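PDB 2OZV: hypothetical protein Atu0636 from Agrobacterium tumefaciens, which is of unknown function but is predicted to be an O-methyltransferase, built on a class I methyltransferase-like core that would probably use S-adenosylmethionine. Local coordinates for residues M26-L31 against H118-P123; A50-A55 against R78-P83; R57-E62 against S89-V94; T234-D239 against A245-N250. All coordinates share one frame; numbering follows the deposited sequence. Where two conformers were deposited one is given.

Interaction 1: residues M26-L31 against H118-P123; sequences MLLASL and HVIMNP
Within 26-31, Leu28 is the residue that touches 118-123, and its two methyls divide the work. CD1 lies 4.0 Å from Ile120 CB, the branch point of a side chain whose first bond is set toward the helix. CD2 settles over the next peptide, 3.5 Å from Met121 O and 4.1 Å from Asn122 N. With CG anti to the backbone N (chi1 176°), the fork projects from the helix onto the strand, and a branched leucine end can touch a side chain and a peptide at once.

This is the tight part. Around it the contact thins: Ala29 packs instead on Ala53 and Val54 of helix 49-57, and Leu31 on Ser167 and Tyr247. Met121, a selenomethionine, turns its side chain away, toward helix 148-159 on the other side of the sheet. The more open end is at Asn122, partly exposed, whose CB is 4.2 Å from Leu28 CD2. Asn122 and Pro123 begin an NPPY sequence at the end of the fourth strand, as in motif IV of related methyltransferases.

No hydrogen bond links the segments. The helix therefore rests on the central sheet through dispersion and the exclusion of water, while the backbone polar groups of the strand remain available for pairing with its neighbours, as Val119 does with Gln165 and Ser167.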
loop_
_atom_site.group_PDB
_atom_site.type_symbol
_atom_site.label_atom_id
_atom_site.label_comp_id
_atom_site.label_asym_id
_atom_site.label_seq_id
_atom_site.Cartn_x
_atom_site.Cartn_y
_atom_site.Cartn_z
HETATM N N MSE B 26 -15.816 13.779 3.340
HETATM C CA MSE B 26 -16.247 13.293 4.664
HETATM C C MSE B 26 -15.219 12.315 5.248
HETATM O O MSE B 26 -14.943 12.338 6.447
HETATM C CB MSE B 26 -17.638 12.647 4.639
HETATM C CG MSE B 26 -18.730 13.494 3.994
HETATM SE SE MSE B 26 -19.075 15.242 4.841
HETATM C CE MSE B 26 -18.947 16.285 3.188
ATOM N N LEU B 27 -14.672 11.450 4.400
ATOM C CA LEU B 27 -13.648 10.498 4.869
ATOM C C LEU B 27 -12.395 11.241 5.313
ATOM O O LEU B 27 -11.828 10.970 6.371
ATOM C CB LEU B 27 -13.298 9.520 3.752
ATOM C CG LEU B 27 -14.373 8.458 3.461
ATOM C CD1 LEU B 27 -14.002 7.696 2.178
ATOM C CD2 LEU B 27 -14.456 7.500 4.656
ATOM N N LEU B 28 -11.975 12.203 4.495
ATOM C CA LEU B 28 -10.813 13.015 4.846
ATOM C C LEU B 28 -11.007 13.755 6.175
ATOM O O LEU B 28 -10.131 13.698 7.062
ATOM C CB LEU B 28 -10.475 13.989 3.698
ATOM C CG LEU B 28 -9.317 14.942 4.051
ATOM C CD1 LEU B 28 -7.944 14.282 4.416
ATOM C CD2 LEU B 28 -9.121 15.939 2.855
ATOM N N ALA B 29 -12.130 14.449 6.314
ATOM C CA ALA B 29 -12.419 15.193 7.538
ATOM C C ALA B 29 -12.418 14.284 8.777
ATOM O O ALA B 29 -12.012 14.704 9.857
ATOM C CB ALA B 29 -13.762 15.898 7.390
ATOM N N SER B 30 -12.855 13.029 8.607
ATOM C CA SER B 30 -12.976 12.124 9.747
ATOM C C SER B 30 -11.613 11.790 10.357
ATOM O O SER B 30 -11.549 11.309 11.483
ATOM C CB SER B 30 -13.713 10.841 9.344
ATOM O OG SER B 30 -12.865 9.985 8.654
ATOM N N LEU B 31 -10.531 12.025 9.612
ATOM C CA LEU B 31 -9.171 11.768 10.127
ATOM C C LEU B 31 -8.704 12.727 11.226
ATOM O O LEU B 31 -7.726 12.449 11.912
ATOM C CB LEU B 31 -8.172 11.815 8.968
ATOM C CG LEU B 31 -8.428 10.739 7.901
ATOM C CD1 LEU B 31 -7.485 10.904 6.698
ATOM C CD2 LEU B 31 -8.209 9.322 8.539
ATOM N N HIS B 118 -3.074 20.488 12.330
ATOM C CA HIS B 118 -3.481 19.525 11.304
ATOM C C HIS B 118 -3.391 20.197 9.971
ATOM O O HIS B 118 -3.791 21.366 9.808
ATOM C CB HIS B 118 -4.948 19.090 11.511
ATOM C CG HIS B 118 -5.165 18.348 12.781
ATOM N ND1 HIS B 118 -5.076 16.974 12.861
ATOM C CD2 HIS B 118 -5.491 18.781 14.028
ATOM C CE1 HIS B 118 -5.292 16.592 14.109
ATOM N NE2 HIS B 118 -5.545 17.669 14.837
ATOM N N VAL B 119 -2.907 19.457 8.980
ATOM C CA VAL B 119 -3.066 19.865 7.593
ATOM C C VAL B 119 -3.752 18.723 6.852
ATOM O O VAL B 119 -3.318 17.579 6.961
ATOM C CB VAL B 119 -1.719 20.187 6.908
ATOM C CG1 VAL B 119 -1.936 20.611 5.475
ATOM C CG2 VAL B 119 -0.996 21.331 7.703
ATOM N N ILE B 120 -4.833 19.057 6.172
ATOM C CA ILE B 120 -5.577 18.086 5.385
ATOM C C ILE B 120 -5.553 18.388 3.901
ATOM O O ILE B 120 -5.542 19.559 3.470
ATOM C CB ILE B 120 -7.033 17.904 5.928
ATOM C CG1 ILE B 120 -7.958 19.069 5.545
ATOM C CG2 ILE B 120 -7.017 17.722 7.477
ATOM C CD1 ILE B 120 -9.408 18.911 6.110
HETATM N N MSE B 121 -5.586 17.336 3.071
HETATM C CA MSE B 121 -5.486 17.577 1.636
HETATM C C MSE B 121 -6.100 16.444 0.825
HETATM O O MSE B 121 -6.059 15.272 1.225
HETATM C CB MSE B 121 -4.005 17.765 1.215
HETATM C CG MSE B 121 -3.157 16.525 1.506
HETATM SE SE MSE B 121 -1.270 16.850 0.931
HETATM C CE MSE B 121 -0.747 18.261 2.108
ATOM N N ASN B 122 -6.645 16.819 -0.325
ATOM C CA ASN B 122 -7.132 15.888 -1.330
ATOM C C ASN B 122 -6.699 16.437 -2.692
ATOM O O ASN B 122 -7.515 17.061 -3.379
ATOM C CB ASN B 122 -8.653 15.789 -1.275
ATOM C CG ASN B 122 -9.207 14.803 -2.309
ATOM O OD1 ASN B 122 -8.445 14.125 -2.995
ATOM N ND2 ASN B 122 -10.500 14.719 -2.391
ATOM N N PRO B 123 -5.406 16.289 -3.041
ATOM C CA PRO B 123 -4.955 16.966 -4.263
ATOM C C PRO B 123 -5.610 16.398 -5.509
ATOM O O PRO B 123 -5.934 15.213 -5.555
ATOM C CB PRO B 123 -3.442 16.733 -4.287
ATOM C CG PRO B 123 -3.214 15.599 -3.439
ATOM C CD PRO B 123 -4.295 15.593 -2.364
#

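Interaction 2: residues A50-A55 against R78-P83; sequences AGMAVA and RSLELP
The side chain of Met52, modelled as selenomethionine, spans the gap from helix 49-57 to the end of helix 70-80, where Leu80 receives it. The main chains are well separated, 8.3 Å between Met52 CA and Leu80 CA, so a long, unbranched side chain suits the place. Its CB points toward the other segment and serves as the root of the bridge. CG, anti to the carbonyl carbon (chi1 -63°), comes within 4.0 Å of Leu80 CD2. Beyond CG the chain runs extended, which carries SE past the same methyl at 3.8 Å. The terminal CE then meets Leu80 CD2 at 3.7 Å and also approaches Leu80 CG; it comes within 4.2 Å of Ser79 CB as well. One leucine methyl is thus followed by three successive atoms of Met52, a course that the flexible chain of a methionine can readily take.

Leu80 does not set its CB straight at Met52, but its CD2 end comes nearer. Ser79 meets CE through CB, while its OG is hydrogen-bonded to Phe75 O. Farther out, Arg78 and Glu81 form a salt bridge along the exposed side of segment 78-83.

The two helices do not meet alone: Met52 and Leu80 both pack against Ile92 of strand 92-96. Met52 also touches Phe88, and Leu80 also touches Val94, so the pair joins a small apolar cluster over the edge of the sheet.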
loop_
_atom_site.group_PDB
_atom_site.type_symbol
_atom_site.label_atom_id
_atom_site.label_comp_id
_atom_site.label_asym_id
_atom_site.label_seq_id
_atom_site.Cartn_x
_atom_site.Cartn_y
_atom_site.Cartn_z
ATOM N N ALA B 50 -14.132 19.507 2.831
ATOM C CA ALA B 50 -13.467 18.702 3.901
ATOM C C ALA B 50 -13.317 19.574 5.162
ATOM O O ALA B 50 -13.713 19.195 6.279
ATOM C CB ALA B 50 -12.110 18.178 3.458
ATOM N N GLY B 51 -12.725 20.759 4.982
ATOM C CA GLY B 51 -12.578 21.690 6.131
ATOM C C GLY B 51 -13.910 22.021 6.783
ATOM O O GLY B 51 -14.010 22.136 8.021
HETATM N N MSE B 52 -14.965 22.197 5.980
HETATM C CA MSE B 52 -16.288 22.451 6.537
HETATM C C MSE B 52 -16.795 21.270 7.353
HETATM O O MSE B 52 -17.386 21.466 8.407
HETATM C CB MSE B 52 -17.294 22.840 5.444
HETATM C CG MSE B 52 -16.879 24.131 4.790
HETATM SE SE MSE B 52 -18.155 24.692 3.392
HETATM C CE MSE B 52 -16.857 25.768 2.362
ATOM N N ALA B 53 -16.572 20.051 6.859
ATOM C CA ALA B 53 -17.005 18.855 7.582
ATOM C C ALA B 53 -16.250 18.709 8.913
ATOM O O ALA B 53 -16.842 18.272 9.915
ATOM C CB ALA B 53 -16.855 17.606 6.733
ATOM N N VAL B 54 -14.967 19.069 8.926
ATOM C CA VAL B 54 -14.197 19.078 10.176
ATOM C C VAL B 54 -14.830 20.103 11.156
ATOM O O VAL B 54 -15.132 19.775 12.305
ATOM C CB VAL B 54 -12.724 19.468 9.949
ATOM C CG1 VAL B 54 -12.021 19.582 11.308
ATOM C CG2 VAL B 54 -12.001 18.430 9.075
ATOM N N ALA B 55 -15.067 21.325 10.679
ATOM C CA ALA B 55 -15.619 22.386 11.561
ATOM C C ALA B 55 -17.005 22.037 12.094
ATOM O O ALA B 55 -17.343 22.351 13.248
ATOM C CB ALA B 55 -15.642 23.740 10.826
ATOM N N ARG B 78 -18.887 31.999 -0.899
ATOM C CA ARG B 78 -20.326 31.938 -1.161
ATOM C C ARG B 78 -20.957 30.694 -0.524
ATOM O O ARG B 78 -22.028 30.804 0.070
ATOM C CB ARG B 78 -20.611 31.976 -2.673
ATOM C CG ARG B 78 -21.146 33.278 -3.206
ATOM C CD ARG B 78 -20.098 34.367 -3.231
ATOM N NE ARG B 78 -19.996 35.106 -1.966
ATOM C CZ ARG B 78 -18.861 35.643 -1.518
ATOM N NH1 ARG B 78 -17.737 35.517 -2.229
ATOM N NH2 ARG B 78 -18.839 36.293 -0.359
ATOM N N SER B 79 -20.281 29.542 -0.629
ATOM C CA SER B 79 -20.738 28.275 -0.038
ATOM C C SER B 79 -20.882 28.398 1.465
ATOM O O SER B 79 -21.852 27.913 2.051
ATOM C CB SER B 79 -19.751 27.140 -0.328
ATOM O OG SER B 79 -19.720 26.899 -1.714
ATOM N N LEU B 80 -19.901 29.050 2.082
ATOM C CA LEU B 80 -19.909 29.271 3.524
ATOM C C LEU B 80 -21.128 30.039 4.008
ATOM O O LEU B 80 -21.535 29.862 5.148
ATOM C CB LEU B 80 -18.639 29.996 3.960
ATOM C CG LEU B 80 -17.396 29.151 4.164
ATOM C CD1 LEU B 80 -16.269 30.059 4.636
ATOM C CD2 LEU B 80 -17.661 28.039 5.195
ATOM N N GLU B 81 -21.706 30.877 3.145
ATOM C CA GLU B 81 -22.871 31.707 3.479
ATOM C C GLU B 81 -24.214 30.981 3.396
ATOM O O GLU B 81 -25.226 31.480 3.890
ATOM C CB GLU B 81 -22.918 32.952 2.593
ATOM C CG GLU B 81 -21.720 33.871 2.765
ATOM C CD GLU B 81 -21.617 34.933 1.675
ATOM O OE1 GLU B 81 -22.469 34.967 0.746
ATOM O OE2 GLU B 81 -20.662 35.739 1.751
ATOM N N LEU B 82 -24.229 29.817 2.760
ATOM C CA LEU B 82 -25.422 28.990 2.720
ATOM C C LEU B 82 -25.904 28.718 4.146
ATOM O O LEU B 82 -25.084 28.476 5.044
ATOM C CB LEU B 82 -25.149 27.687 1.982
ATOM C CG LEU B 82 -24.833 27.827 0.493
ATOM C CD1 LEU B 82 -24.277 26.508 -0.041
ATOM C CD2 LEU B 82 -26.059 28.306 -0.302
ATOM N N PRO B 83 -27.234 28.756 4.366
ATOM C CA PRO B 83 -27.726 28.772 5.745
ATOM C C PRO B 83 -27.454 27.462 6.480
ATOM O O PRO B 83 -27.338 27.463 7.708
ATOM C CB PRO B 83 -29.238 29.041 5.590
ATOM C CG PRO B 83 -29.574 28.599 4.210
ATOM C CD PRO B 83 -28.328 28.765 3.373
#

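Interaction 3: residues R57-E62 against S89-V94; sequences RLEKAE and SARIEV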
loop_
_atom_site.group_PDB
_atom_site.type_symbol
_atom_site.label_atom_id
_atom_site.label_comp_id
_atom_site.label_asym_id
_atom_site.label_seq_id
_atom_site.Cartn_x
_atom_site.Cartn_y
_atom_site.Cartn_z
ATOM N N ARG B 57 -18.180 19.114 12.834
ATOM C CA ARG B 57 -18.064 18.082 13.869
ATOM C C ARG B 57 -17.304 18.572 15.122
ATOM O O ARG B 57 -17.657 18.233 16.260
ATOM C CB ARG B 57 -17.356 16.848 13.283
ATOM C CG ARG B 57 -17.196 15.696 14.289
ATOM C CD ARG B 57 -16.667 14.415 13.634
ATOM N NE ARG B 57 -15.483 14.690 12.813
ATOM C CZ ARG B 57 -14.227 14.738 13.261
ATOM N NH1 ARG B 57 -13.972 14.508 14.551
ATOM N NH2 ARG B 57 -13.234 15.024 12.419
ATOM N N LEU B 58 -16.281 19.387 14.903
ATOM C CA LEU B 58 -15.379 19.814 15.960
ATOM C C LEU B 58 -15.583 21.287 16.307
ATOM O O LEU B 58 -15.047 22.181 15.633
ATOM C CB LEU B 58 -13.932 19.557 15.557
ATOM C CG LEU B 58 -13.526 18.090 15.440
ATOM C CD1 LEU B 58 -12.054 18.029 15.021
ATOM C CD2 LEU B 58 -13.762 17.310 16.774
ATOM N N GLU B 59 -16.352 21.537 17.368
ATOM C CA GLU B 59 -16.755 22.897 17.697
ATOM C C GLU B 59 -15.589 23.822 18.025
ATOM O O GLU B 59 -15.701 25.026 17.855
ATOM C CB GLU B 59 -17.819 22.905 18.813
ATOM C CG GLU B 59 -19.170 22.518 18.236
ATOM C CD GLU B 59 -20.246 22.339 19.281
ATOM O OE1 GLU B 59 -20.218 21.306 19.994
ATOM O OE2 GLU B 59 -21.124 23.220 19.370
ATOM N N LYS B 60 -14.488 23.240 18.486
ATOM C CA LYS B 60 -13.318 23.993 18.902
ATOM C C LYS B 60 -12.284 24.195 17.778
ATOM O O LYS B 60 -11.256 24.836 17.996
ATOM C CB LYS B 60 -12.640 23.291 20.090
ATOM C CG LYS B 60 -13.462 23.278 21.388
ATOM C CD LYS B 60 -12.599 22.721 22.529
ATOM C CE LYS B 60 -13.171 23.080 23.871
ATOM N NZ LYS B 60 -14.037 21.981 24.387
ATOM N N ALA B 61 -12.537 23.636 16.599
ATOM C CA ALA B 61 -11.574 23.749 15.519
ATOM C C ALA B 61 -11.650 25.106 14.836
ATOM O O ALA B 61 -12.725 25.656 14.636
ATOM C CB ALA B 61 -11.815 22.653 14.475
ATOM N N GLU B 62 -10.500 25.599 14.412
ATOM C CA GLU B 62 -10.424 26.858 13.715
ATOM C C GLU B 62 -9.804 26.496 12.387
ATOM O O GLU B 62 -8.673 26.031 12.334
ATOM C CB GLU B 62 -9.553 27.798 14.527
ATOM C CG GLU B 62 -9.123 29.071 13.890
ATOM C CD GLU B 62 -8.355 29.955 14.887
ATOM O OE1 GLU B 62 -7.558 29.445 15.704
ATOM O OE2 GLU B 62 -8.536 31.158 14.860
ATOM N N SER B 89 -19.655 28.347 10.141
ATOM C CA SER B 89 -18.955 29.141 9.126
ATOM C C SER B 89 -18.047 30.236 9.699
ATOM O O SER B 89 -17.049 30.588 9.087
ATOM C CB SER B 89 -19.953 29.729 8.120
ATOM O OG SER B 89 -20.755 30.727 8.712
ATOM N N ALA B 90 -18.382 30.745 10.886
ATOM C CA ALA B 90 -17.576 31.790 11.526
ATOM C C ALA B 90 -16.167 31.300 11.815
ATOM O O ALA B 90 -15.243 32.104 11.935
ATOM C CB ALA B 90 -18.228 32.261 12.812
ATOM N N ARG B 91 -16.014 29.985 11.938
ATOM C CA ARG B 91 -14.728 29.384 12.275
ATOM C C ARG B 91 -13.925 28.962 11.046
ATOM O O ARG B 91 -12.903 28.272 11.168
ATOM C CB ARG B 91 -14.938 28.204 13.222
ATOM C CG ARG B 91 -15.490 28.652 14.559
ATOM C CD ARG B 91 -15.585 27.496 15.498
ATOM N NE ARG B 91 -16.771 26.668 15.275
ATOM C CZ ARG B 91 -16.734 25.413 14.838
ATOM N NH1 ARG B 91 -15.571 24.824 14.538
ATOM N NH2 ARG B 91 -17.876 24.743 14.732
ATOM N N ILE B 92 -14.375 29.381 9.863
ATOM C CA ILE B 92 -13.712 29.003 8.621
ATOM C C ILE B 92 -13.264 30.259 7.889
ATOM O O ILE B 92 -14.075 31.122 7.541
ATOM C CB ILE B 92 -14.599 28.128 7.711
ATOM C CG1 ILE B 92 -14.959 26.829 8.474
ATOM C CG2 ILE B 92 -13.829 27.805 6.419
ATOM C CD1 ILE B 92 -15.830 25.870 7.749
ATOM N N GLU B 93 -11.965 30.352 7.668
ATOM C CA GLU B 93 -11.420 31.514 6.969
ATOM C C GLU B 93 -10.941 31.032 5.619
ATOM O O GLU B 93 -10.249 30.035 5.569
ATOM C CB GLU B 93 -10.228 32.039 7.751
ATOM C CG GLU B 93 -9.656 33.330 7.195
ATOM C CD GLU B 93 -8.415 33.790 7.986
ATOM O OE1 GLU B 93 -7.967 33.124 8.935
ATOM O OE2 GLU B 93 -7.897 34.856 7.615
ATOM N N VAL B 94 -11.294 31.725 4.536
ATOM C CA VAL B 94 -10.840 31.310 3.214
ATOM C C VAL B 94 -9.752 32.279 2.778
ATOM O O VAL B 94 -9.988 33.500 2.756
ATOM C CB VAL B 94 -11.996 31.364 2.183
ATOM C CG1 VAL B 94 -11.515 30.956 0.782
ATOM C CG2 VAL B 94 -13.166 30.513 2.659
#
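Arg91 delivers its guanidinium to the backbone carbonyls of the turn that joins helix 49-57 to strand 61-67. The sound bond across the contact runs from Arg91 NH1 to Ala61 O, 3.0 Å long with an N-H...O angle of 158°; it lies in the guanidinium plane and uses a lone pair in the carbonyl plane. A weak, bent bond from the same Arg91 NH1 reaches Leu58 O at 2.9 Å. Leu58 O has a second donor, Ala61 N, which closes the type I turn from Leu58 to Ala61. Glu59 O sits over one face of the Arg91 guanidinium, 3.1 Å above its plane, too badly angled to bond. NH2 is satisfied by Ala55 O near the end of helix 49-57, so one side chain serves carbonyls of both helix and turn. The bend at chi3 (-80°) turns the planar group into this position, and a long arginine with several donors suits three carbonyl acceptors, one of them weakly bonded.

Glu59 and Glu62 are solvent-exposed. The contact lies at the start of two parallel strands of a beta-alpha-beta unit: Arg91 and Glu93 pair through the backbone with Val63, while Glu62 pairs on its other side with strand 38-42, and helix 70-80 makes the crossover.

Interaction 4: residues T234-D239 against A245-N250; sequences TPFVDD and AAYARN
Phe236 presents the rim of its ring to Tyr247: Tyr247 CD1 lies near the Phe236 ring plane, at the edge, 4.0 Å from Phe236 CE2, and the two side chains cross at about a right angle. Ala246 O stands 4.0 Å from Phe236 CZ, reaching the ring obliquely. The setting is a short helix, 235-241, after the last strand, 218-224, and a loop that leaves the helix and runs across the end strands of the mixed sheet.

Phe236 arrives here because its CG is anti to the backbone N (chi1 -176°), which sends the ring out from the helix to the loop, while Leu223 of strand 218-224 packs against it too. An aromatic ring is wide enough to touch a peptide carbonyl and a second ring together, although much of it stays exposed. Tyr247 is buried instead. It packs on Leu31, Leu206 and Leu240, and its hydroxyl is paired with Thr192, so its polar tip is satisfied within the fold while CD1 of its ring meets Phe236.

Farther along the loop, Arg249 is tied to Thr208 and Gly188, and Asn250 ND2 bonds to Asp201 of the second subunit. At the near end the helix and loop come closest in backbone position, with the small Ala245 fitting close to Asp239: its methyl faces the helix, and Ala245 CB rests 4.0 Å from Asp239 CB.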
loop_
_atom_site.group_PDB
_atom_site.type_symbol
_atom_site.label_atom_id
_atom_site.label_comp_id
_atom_site.label_asym_id
_atom_site.label_seq_id
_atom_site.Cartn_x
_atom_site.Cartn_y
_atom_site.Cartn_z
ATOM N N THR B 234 -21.813 0.534 5.381
ATOM C CA THR B 234 -21.474 -0.250 6.568
ATOM C C THR B 234 -21.521 0.659 7.807
ATOM O O THR B 234 -21.340 1.870 7.688
ATOM C CB THR B 234 -20.095 -0.958 6.430
ATOM O OG1 THR B 234 -19.067 0.009 6.177
ATOM C CG2 THR B 234 -20.120 -1.934 5.283
ATOM N N PRO B 235 -21.820 0.088 8.991
ATOM C CA PRO B 235 -22.099 0.937 10.172
ATOM C C PRO B 235 -20.981 1.931 10.565
ATOM O O PRO B 235 -21.284 3.098 10.820
ATOM C CB PRO B 235 -22.396 -0.087 11.272
ATOM C CG PRO B 235 -22.889 -1.313 10.509
ATOM C CD PRO B 235 -21.972 -1.345 9.309
ATOM N N PHE B 236 -19.714 1.506 10.582
ATOM C CA PHE B 236 -18.638 2.439 10.935
ATOM C C PHE B 236 -18.544 3.567 9.914
ATOM O O PHE B 236 -18.460 4.734 10.285
ATOM C CB PHE B 236 -17.271 1.753 11.104
ATOM C CG PHE B 236 -16.174 2.693 11.573
ATOM C CD1 PHE B 236 -16.289 3.375 12.791
ATOM C CD2 PHE B 236 -15.029 2.896 10.805
ATOM C CE1 PHE B 236 -15.278 4.242 13.228
ATOM C CE2 PHE B 236 -14.018 3.758 11.241
ATOM C CZ PHE B 236 -14.137 4.423 12.446
ATOM N N VAL B 237 -18.566 3.207 8.630
ATOM C CA VAL B 237 -18.479 4.192 7.549
ATOM C C VAL B 237 -19.698 5.114 7.545
ATOM O O VAL B 237 -19.585 6.323 7.281
ATOM C CB VAL B 237 -18.285 3.503 6.181
ATOM C CG1 VAL B 237 -18.354 4.506 5.027
ATOM C CG2 VAL B 237 -16.947 2.749 6.175
ATOM N N ASP B 238 -20.856 4.561 7.867
ATOM C CA ASP B 238 -22.039 5.396 7.956
ATOM C C ASP B 238 -21.903 6.472 9.040
ATOM O O ASP B 238 -22.273 7.625 8.800
ATOM C CB ASP B 238 -23.306 4.569 8.153
ATOM C CG ASP B 238 -24.555 5.371 7.875
ATOM O OD1 ASP B 238 -24.683 5.942 6.760
ATOM O OD2 ASP B 238 -25.388 5.460 8.791
ATOM N N ASP B 239 -21.380 6.098 10.212
ATOM C CA ASP B 239 -21.030 7.063 11.267
ATOM C C ASP B 239 -20.039 8.138 10.792
ATOM O O ASP B 239 -20.204 9.324 11.115
ATOM C CB ASP B 239 -20.459 6.352 12.496
ATOM C CG ASP B 239 -21.517 5.650 13.314
ATOM O OD1 ASP B 239 -22.698 6.044 13.223
ATOM O OD2 ASP B 239 -21.160 4.700 14.050
ATOM N N ALA B 245 -18.620 10.436 14.001
ATOM C CA ALA B 245 -17.411 9.810 14.512
ATOM C C ALA B 245 -16.172 10.277 13.764
ATOM O O ALA B 245 -16.240 10.707 12.610
ATOM C CB ALA B 245 -17.517 8.262 14.426
ATOM N N ALA B 246 -15.033 10.177 14.444
ATOM C CA ALA B 246 -13.728 10.308 13.814
ATOM C C ALA B 246 -13.128 8.922 13.571
ATOM O O ALA B 246 -13.520 7.941 14.190
ATOM C CB ALA B 246 -12.807 11.116 14.692
ATOM N N TYR B 247 -12.163 8.878 12.674
ATOM C CA TYR B 247 -11.364 7.666 12.467
ATOM C C TYR B 247 -9.961 7.980 12.983
ATOM O O TYR B 247 -9.180 8.656 12.302
ATOM C CB TYR B 247 -11.394 7.301 10.995
ATOM C CG TYR B 247 -10.448 6.155 10.620
ATOM C CD1 TYR B 247 -10.293 5.058 11.471
ATOM C CD2 TYR B 247 -9.679 6.197 9.452
ATOM C CE1 TYR B 247 -9.415 4.006 11.154
ATOM C CE2 TYR B 247 -8.803 5.144 9.124
ATOM C CZ TYR B 247 -8.691 4.064 9.971
ATOM O OH TYR B 247 -7.813 3.052 9.674
ATOM N N ALA B 248 -9.670 7.486 14.187
ATOM C CA ALA B 248 -8.463 7.855 14.916
ATOM C C ALA B 248 -7.266 6.961 14.531
ATOM O O ALA B 248 -7.443 5.805 14.095
ATOM C CB ALA B 248 -8.730 7.770 16.420
ATOM N N ARG B 249 -6.063 7.501 14.692
ATOM C CA ARG B 249 -4.821 6.720 14.543
ATOM C C ARG B 249 -4.719 5.668 15.661
ATOM O O ARG B 249 -5.380 5.782 16.708
ATOM C CB ARG B 249 -3.598 7.652 14.534
ATOM C CG ARG B 249 -3.475 8.509 13.283
ATOM C CD ARG B 249 -2.331 9.525 13.373
ATOM N NE ARG B 249 -1.040 8.931 13.762
ATOM C CZ ARG B 249 -0.176 8.393 12.900
ATOM N NH1 ARG B 249 -0.475 8.325 11.589
ATOM N NH2 ARG B 249 0.979 7.894 13.366
ATOM N N ASN B 250 -3.893 4.639 15.438
ATOM C CA ASN B 250 -3.562 3.686 16.508
ATOM C C ASN B 250 -2.994 4.395 17.735
ATOM O O ASN B 250 -2.242 5.357 17.605
ATOM C CB ASN B 250 -2.548 2.648 16.008
ATOM C CG ASN B 250 -3.196 1.562 15.156
ATOM O OD1 ASN B 250 -4.395 1.315 15.277
ATOM N ND2 ASN B 250 -2.403 0.915 14.281
#

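Overall arrangement
Interactions 1, 2 and 3 gather around helices and parallel strands of the mixed sheet, whereas interaction 4 joins helix 235-241 to the loop after it, packed on the end strands of that sheet. Along the chain, interactions 2 and 3 alternate their segments, both fall between the two segments of interaction 1, and interaction 4 follows. Interactions 2 and 3 are neighbours, with centres about 9 Å apart, and share the strand 61-67, helix 70-80, strand 92-96 unit. Interaction 1 sits near the middle of the chain, its centre about 14 Å from each of the other three. The C-terminal loop is tied to helix 24-30 by the Ser30-Tyr247 backbone bond and touches Arg57, which fastens it to a fold that probably binds the cofactor.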